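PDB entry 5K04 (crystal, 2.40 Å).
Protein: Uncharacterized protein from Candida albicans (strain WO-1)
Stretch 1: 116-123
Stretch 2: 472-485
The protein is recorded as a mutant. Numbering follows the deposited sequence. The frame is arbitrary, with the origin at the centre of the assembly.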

ATOM      1  N   TRP A 116      25.435  12.535   5.201  1.00 47.27           N
ATOM      2  CA  TRP A 116      25.269  12.272   3.775  1.00 48.43           C
ATOM      3  C   TRP A 116      24.241  11.178   3.521  1.00 48.01           C
ATOM      4  O   TRP A 116      23.360  11.314   2.667  1.00 40.03           O
ATOM      5  CB  TRP A 116      26.627  11.864   3.198  1.00 46.26           C
ATOM      6  CG  TRP A 116      26.733  11.931   1.729  1.00 46.46           C
ATOM      7  CD1 TRP A 116      25.766  12.331   0.850  1.00 47.91           C
ATOM      8  CD2 TRP A 116      27.887  11.606   0.941  1.00 41.29           C
ATOM      9  NE1 TRP A 116      26.247  12.272  -0.435  1.00 42.35           N
ATOM     10  CE2 TRP A 116      27.544  11.822  -0.407  1.00 40.71           C
ATOM     11  CE3 TRP A 116      29.164  11.131   1.246  1.00 41.35           C
ATOM     12  CZ2 TRP A 116      28.438  11.586  -1.449  1.00 43.85           C
ATOM     13  CZ3 TRP A 116      30.057  10.902   0.213  1.00 48.41           C
ATOM     14  CH2 TRP A 116      29.691  11.132  -1.120  1.00 46.29           C
ATOM     15  N   PHE A 117      24.354  10.074   4.256  1.00 50.96           N
ATOM     16  CA  PHE A 117      23.493   8.922   4.029  1.00 50.10           C
ATOM     17  C   PHE A 117      22.073   9.196   4.508  1.00 41.13           C
ATOM     18  O   PHE A 117      21.106   8.942   3.785  1.00 29.04           O
ATOM     19  CB  PHE A 117      24.098   7.700   4.731  1.00 53.07           C
ATOM     20  CG  PHE A 117      23.211   6.489   4.742  1.00 53.15           C
ATOM     21  CD1 PHE A 117      22.819   5.880   3.555  1.00 59.02           C
ATOM     22  CD2 PHE A 117      22.789   5.944   5.941  1.00 51.48           C
ATOM     23  CE1 PHE A 117      21.999   4.758   3.572  1.00 60.07           C
ATOM     24  CE2 PHE A 117      21.979   4.822   5.968  1.00 55.91           C
ATOM     25  CZ  PHE A 117      21.581   4.227   4.778  1.00 57.57           C
ATOM     26  N   ASP A 118      21.939   9.728   5.729  1.00 47.49           N
ATOM     27  CA  ASP A 118      20.621  10.027   6.287  1.00 45.15           C
ATOM     28  C   ASP A 118      19.864  11.018   5.420  1.00 43.15           C
ATOM     29  O   ASP A 118      18.649  10.900   5.250  1.00 37.38           O
ATOM     30  CB  ASP A 118      20.762  10.565   7.707  1.00 44.58           C
ATOM     31  CG  ASP A 118      21.211   9.497   8.683  1.00 44.90           C
ATOM     32  OD1 ASP A 118      21.357   8.331   8.258  1.00 30.61           O
ATOM     33  OD2 ASP A 118      21.409   9.813   9.869  1.00 36.69           O
ATOM     34  N   ASN A 119      20.569  11.996   4.856  1.00 53.35           N
ATOM     35  CA  ASN A 119      19.933  12.961   3.976  1.00 51.79           C
ATOM     36  C   ASN A 119      19.674  12.384   2.593  1.00 51.78           C
ATOM     37  O   ASN A 119      18.784  12.867   1.895  1.00 48.38           O
ATOM     38  CB  ASN A 119      20.795  14.225   3.879  1.00 48.47           C
ATOM     39  CG  ASN A 119      20.825  15.021   5.197  1.00 51.71           C
ATOM     40  OD1 ASN A 119      21.886  15.364   5.713  1.00 45.36           O
ATOM     41  ND2 ASN A 119      19.650  15.311   5.735  1.00 59.46           N
ATOM     42  N   SER A 120      20.411  11.341   2.202  1.00 49.49           N
ATOM     43  CA  SER A 120      20.314  10.772   0.867  1.00 52.55           C
ATOM     44  C   SER A 120      19.210   9.740   0.736  1.00 51.42           C
ATOM     45  O   SER A 120      18.858   9.390  -0.392  1.00 49.55           O
ATOM     46  CB  SER A 120      21.643  10.114   0.448  1.00 46.25           C
ATOM     47  OG  SER A 120      22.652  11.084   0.202  1.00 45.96           O
ATOM     48  N   ILE A 121      18.666   9.244   1.850  1.00 54.24           N
ATOM     49  CA  ILE A 121      17.779   8.084   1.784  1.00 59.25           C
ATOM     50  C   ILE A 121      16.554   8.390   0.926  1.00 72.17           C
ATOM     51  O   ILE A 121      16.204   7.618   0.024  1.00 62.16           O
ATOM     52  CB  ILE A 121      17.405   7.625   3.201  1.00 53.25           C
ATOM     53  CG1 ILE A 121      18.654   7.015   3.855  1.00 54.15           C
ATOM     54  CG2 ILE A 121      16.241   6.624   3.156  1.00 45.19           C
ATOM     55  CD1 ILE A 121      18.459   6.426   5.231  1.00 50.93           C
ATOM     56  N   GLU A 122      15.918   9.544   1.169  1.00 79.19           N
ATOM     57  CA  GLU A 122      14.767   9.992   0.383  1.00 74.83           C
ATOM     58  C   GLU A 122      15.016   9.916  -1.121  1.00 67.40           C
ATOM     59  O   GLU A 122      14.075   9.712  -1.895  1.00 60.52           O
ATOM     60  CB  GLU A 122      14.408  11.433   0.775  1.00 86.32           C
ATOM     61  CG  GLU A 122      13.987  11.638   2.244  1.00 86.10           C
ATOM     62  CD  GLU A 122      15.160  11.938   3.179  1.00 83.96           C
ATOM     63  OE1 GLU A 122      16.288  11.463   2.913  1.00 76.06           O
ATOM     64  OE2 GLU A 122      14.947  12.657   4.183  1.00 81.36           O
ATOM     65  N   LYS A 123      16.263  10.085  -1.549  1.00 71.70           N
ATOM     66  CA  LYS A 123      16.666  10.020  -2.952  1.00 75.35           C
ATOM     67  C   LYS A 123      17.387   8.699  -3.151  1.00 75.34           C
ATOM     68  O   LYS A 123      18.575   8.576  -2.846  1.00 82.77           O
ATOM     69  CB  LYS A 123      17.568  11.193  -3.325  1.00 78.64           C
ATOM     70  CG  LYS A 123      16.906  12.549  -3.252  1.00 86.79           C
ATOM     71  CD  LYS A 123      17.867  13.666  -3.646  1.00 93.63           C
ATOM     72  CE  LYS A 123      17.105  14.969  -3.792  1.00 99.83           C
ATOM     73  NZ  LYS A 123      17.972  16.104  -4.165  1.00106.79           N
ATOM     74  N   SER A 472       4.201   7.920   8.165  1.00 44.39           N
ATOM     75  CA  SER A 472       4.834   6.787   7.501  1.00 42.32           C
ATOM     76  C   SER A 472       6.185   7.174   6.907  1.00 41.96           C
ATOM     77  O   SER A 472       7.162   6.425   7.033  1.00 29.94           O
ATOM     78  CB  SER A 472       3.896   6.243   6.419  1.00 35.04           C
ATOM     79  OG  SER A 472       4.513   5.188   5.702  1.00 37.81           O
ATOM     80  N   LYS A 473       6.260   8.348   6.263  1.00 45.82           N
ATOM     81  CA  LYS A 473       7.522   8.836   5.715  1.00 42.09           C
ATOM     82  C   LYS A 473       8.618   8.875   6.777  1.00 44.51           C
ATOM     83  O   LYS A 473       9.745   8.424   6.538  1.00 39.84           O
ATOM     84  CB  LYS A 473       7.308  10.218   5.090  1.00 41.19           C
ATOM     85  CG  LYS A 473       8.570  11.039   4.769  1.00 44.37           C
ATOM     86  CD  LYS A 473       8.167  12.390   4.152  1.00 53.61           C
ATOM     87  CE  LYS A 473       9.346  13.327   3.919  1.00 66.53           C
ATOM     88  NZ  LYS A 473      10.197  12.926   2.760  1.00 81.10           N
ATOM     89  N   GLN A 474       8.300   9.388   7.971  1.00 45.62           N
ATOM     90  CA  GLN A 474       9.309   9.471   9.025  1.00 41.53           C
ATOM     91  C   GLN A 474       9.583   8.112   9.663  1.00 39.34           C
ATOM     92  O   GLN A 474      10.721   7.832  10.058  1.00 28.95           O
ATOM     93  CB  GLN A 474       8.892  10.479  10.098  1.00 46.00           C
ATOM     94  CG  GLN A 474      10.046  10.831  11.063  1.00 71.24           C
ATOM     95  CD  GLN A 474      11.366  11.202  10.335  1.00 82.23           C
ATOM     96  OE1 GLN A 474      11.462  12.248   9.680  1.00 78.34           O
ATOM     97  NE2 GLN A 474      12.379  10.333  10.455  1.00 78.77           N
ATOM     98  N   GLU A 475       8.558   7.261   9.783  1.00 46.78           N
ATOM     99  CA  GLU A 475       8.768   5.953  10.391  1.00 46.40           C
ATOM    100  C   GLU A 475       9.619   5.046   9.494  1.00 42.33           C
ATOM    101  O   GLU A 475      10.522   4.354   9.985  1.00 25.97           O
ATOM    102  CB  GLU A 475       7.417   5.311  10.731  1.00 41.72           C
ATOM    103  CG  GLU A 475       6.704   5.994  11.919  1.00 40.46           C
ATOM    104  CD  GLU A 475       5.354   5.352  12.304  1.00 42.52           C
ATOM    105  OE1 GLU A 475       4.748   4.627  11.477  1.00 34.08           O
ATOM    106  OE2 GLU A 475       4.914   5.572  13.453  1.00 34.53           O
ATOM    107  N   ILE A 476       9.384   5.059   8.173  1.00 41.08           N
ATOM    108  CA  ILE A 476      10.151   4.166   7.305  1.00 39.68           C
ATOM    109  C   ILE A 476      11.600   4.631   7.172  1.00 41.25           C
ATOM    110  O   ILE A 476      12.519   3.804   7.133  1.00 30.71           O
ATOM    111  CB  ILE A 476       9.481   3.990   5.932  1.00 41.02           C
ATOM    112  CG1 ILE A 476      10.130   2.793   5.241  1.00 43.51           C
ATOM    113  CG2 ILE A 476       9.596   5.235   5.051  1.00 38.79           C
ATOM    114  CD1 ILE A 476       9.818   1.484   5.914  1.00 34.56           C
ATOM    115  N   LYS A 477      11.834   5.946   7.145  1.00 43.58           N
ATOM    116  CA  LYS A 477      13.207   6.446   7.157  1.00 41.97           C
ATOM    117  C   LYS A 477      13.964   5.901   8.359  1.00 43.11           C
ATOM    118  O   LYS A 477      15.064   5.352   8.217  1.00 32.02           O
ATOM    119  CB  LYS A 477      13.206   7.977   7.150  1.00 39.99           C
ATOM    120  CG  LYS A 477      14.582   8.644   7.326  1.00 42.92           C
ATOM    121  CD  LYS A 477      14.634   9.945   6.555  1.00 53.70           C
ATOM    122  CE  LYS A 477      15.941  10.706   6.791  1.00 64.01           C
ATOM    123  NZ  LYS A 477      16.063  11.152   8.206  1.00 75.16           N
ATOM    124  N   GLU A 478      13.373   6.028   9.555  1.00 49.70           N
ATOM    125  CA  GLU A 478      14.004   5.520  10.778  1.00 46.81           C
ATOM    126  C   GLU A 478      14.190   4.000  10.730  1.00 41.00           C
ATOM    127  O   GLU A 478      15.222   3.479  11.158  1.00 28.26           O
ATOM    128  CB  GLU A 478      13.166   5.926  11.998  1.00 40.20           C
ATOM    129  CG  GLU A 478      13.757   5.524  13.368  1.00 62.47           C
ATOM    130  CD  GLU A 478      15.069   6.254  13.741  1.00 60.95           C
ATOM    131  OE1 GLU A 478      15.693   5.875  14.753  1.00 59.02           O
ATOM    132  OE2 GLU A 478      15.465   7.201  13.031  1.00 58.39           O
ATOM    133  N   SER A 479      13.205   3.280  10.190  1.00 43.70           N
ATOM    134  CA  SER A 479      13.335   1.837   9.989  1.00 45.25           C
ATOM    135  C   SER A 479      14.552   1.493   9.126  1.00 45.26           C
ATOM    136  O   SER A 479      15.284   0.538   9.422  1.00 26.97           O
ATOM    137  CB  SER A 479      12.046   1.299   9.350  1.00 39.93           C
ATOM    138  OG  SER A 479      10.924   1.579  10.172  1.00 39.88           O
ATOM    139  N   ILE A 480      14.781   2.262   8.055  1.00 39.48           N
ATOM    140  CA  ILE A 480      15.946   2.046   7.199  1.00 43.48           C
ATOM    141  C   ILE A 480      17.243   2.301   7.960  1.00 37.06           C
ATOM    142  O   ILE A 480      18.222   1.560   7.814  1.00 34.02           O
ATOM    143  CB  ILE A 480      15.850   2.930   5.943  1.00 42.65           C
ATOM    144  CG1 ILE A 480      14.659   2.495   5.080  1.00 35.90           C
ATOM    145  CG2 ILE A 480      17.154   2.874   5.166  1.00 34.73           C
ATOM    146  CD1 ILE A 480      14.389   3.406   3.907  1.00 38.31           C
ATOM    147  N   ILE A 481      17.267   3.339   8.795  1.00 42.61           N
ATOM    148  CA  ILE A 481      18.470   3.667   9.561  1.00 42.91           C
ATOM    149  C   ILE A 481      18.760   2.577  10.580  1.00 37.16           C
ATOM    150  O   ILE A 481      19.901   2.115  10.723  1.00 31.60           O
ATOM    151  CB  ILE A 481      18.310   5.045  10.238  1.00 40.20           C
ATOM    152  CG1 ILE A 481      18.334   6.167   9.192  1.00 45.51           C
ATOM    153  CG2 ILE A 481      19.382   5.276  11.300  1.00 39.95           C
ATOM    154  CD1 ILE A 481      18.192   7.575   9.777  1.00 42.73           C
ATOM    155  N   GLN A 482      17.727   2.154  11.303  1.00 37.69           N
ATOM    156  CA  GLN A 482      17.886   1.113  12.317  1.00 40.97           C
ATOM    157  C   GLN A 482      18.179  -0.237  11.680  1.00 30.93           C
ATOM    158  O   GLN A 482      18.957  -1.032  12.221  1.00 34.07           O
ATOM    159  CB  GLN A 482      16.622   1.025  13.173  1.00 44.81           C
ATOM    160  CG  GLN A 482      16.363   2.224  14.055  1.00 58.42           C
ATOM    161  CD  GLN A 482      14.995   2.157  14.720  1.00 79.13           C
ATOM    162  OE1 GLN A 482      14.241   1.197  14.529  1.00 80.79           O
ATOM    163  NE2 GLN A 482      14.665   3.183  15.504  1.00 91.59           N
ATOM    164  N   GLY A 483      17.534  -0.529  10.550  1.00 38.31           N
ATOM    165  CA  GLY A 483      17.814  -1.779   9.866  1.00 40.44           C
ATOM    166  C   GLY A 483      19.261  -1.880   9.420  1.00 42.84           C
ATOM    167  O   GLY A 483      19.852  -2.954   9.466  1.00 28.93           O
ATOM    168  N   PHE A 484      19.845  -0.762   8.961  1.00 41.94           N
ATOM    169  CA  PHE A 484      21.276  -0.753   8.670  1.00 43.50           C
ATOM    170  C   PHE A 484      22.111  -0.846   9.948  1.00 40.97           C
ATOM    171  O   PHE A 484      23.081  -1.607  10.000  1.00 31.33           O
ATOM    172  CB  PHE A 484      21.645   0.504   7.880  1.00 39.46           C
ATOM    173  CG  PHE A 484      21.530   0.357   6.379  1.00 38.91           C
ATOM    174  CD1 PHE A 484      22.581  -0.170   5.636  1.00 39.67           C
ATOM    175  CD2 PHE A 484      20.390   0.783   5.709  1.00 38.26           C
ATOM    176  CE1 PHE A 484      22.485  -0.289   4.263  1.00 37.04           C
ATOM    177  CE2 PHE A 484      20.280   0.665   4.335  1.00 38.71           C
ATOM    178  CZ  PHE A 484      21.332   0.121   3.607  1.00 39.24           C
ATOM    179  N   ASP A 485      21.754  -0.067  10.984  1.00 39.99           N
ATOM    180  CA  ASP A 485      22.543  -0.049  12.219  1.00 41.67           C
ATOM    181  C   ASP A 485      22.576  -1.422  12.865  1.00 43.12           C
ATOM    182  O   ASP A 485      23.614  -1.863  13.373  1.00 33.04           O
ATOM    183  CB  ASP A 485      21.975   0.959  13.218  1.00 39.62           C
ATOM    184  CG  ASP A 485      22.397   2.386  12.920  1.00 40.91           C
ATOM    185  OD1 ASP A 485      23.146   2.606  11.942  1.00 36.14           O
ATOM    186  OD2 ASP A 485      21.956   3.275  13.670  1.00 42.68           O
TER

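No hydrogen bond joins these two stretches, although Lys477 reaches two oxygens of stretch 1, Asp118 O and Glu122 OE2. Lys477 CE sits 3.1 Å from Asp118 O and 3.4 Å from Glu122 OE2, yet Lys477 NZ remains 4.4 Å from Glu122 OE2, beyond a salt bridge. Lys477 makes its close contacts through the CE methylene, which its neighbouring ammonium polarises, while the opposite charges are merely near each other.

The helix of residues 116-120 runs roughly antiparallel to helix 472-485, at 143°, with the axes 10.9 Å apart at closest approach. That spacing leaves room for side chains between the backbones: the CA atoms of Ile121 and Lys477 are 7.2 Å apart, those of Asp118 and Ile481 7.5 Å.

Apolar packing fills the gap. Ile121 points toward the long helix, and its CD1 touches Ile480 CG2 at 3.8 Å and Ile481 CG1 at 4.0 Å, so one methyl serves two neighbouring residues. Further along, the edge of Phe117 meets the face of Phe484, Phe117 CZ to Phe484 CD2 at 3.8 Å with the planes at 77°, an arrangement that sets the weakly positive ring edge against the electron-rich face.

From Ser120 to Lys123 the chain makes a type I turn, closed by Lys123 N to Ser120 O at 2.9 Å. The contact combines apolar packing at Ile121 and Phe117 with close but unbonded polar groups around Lys477.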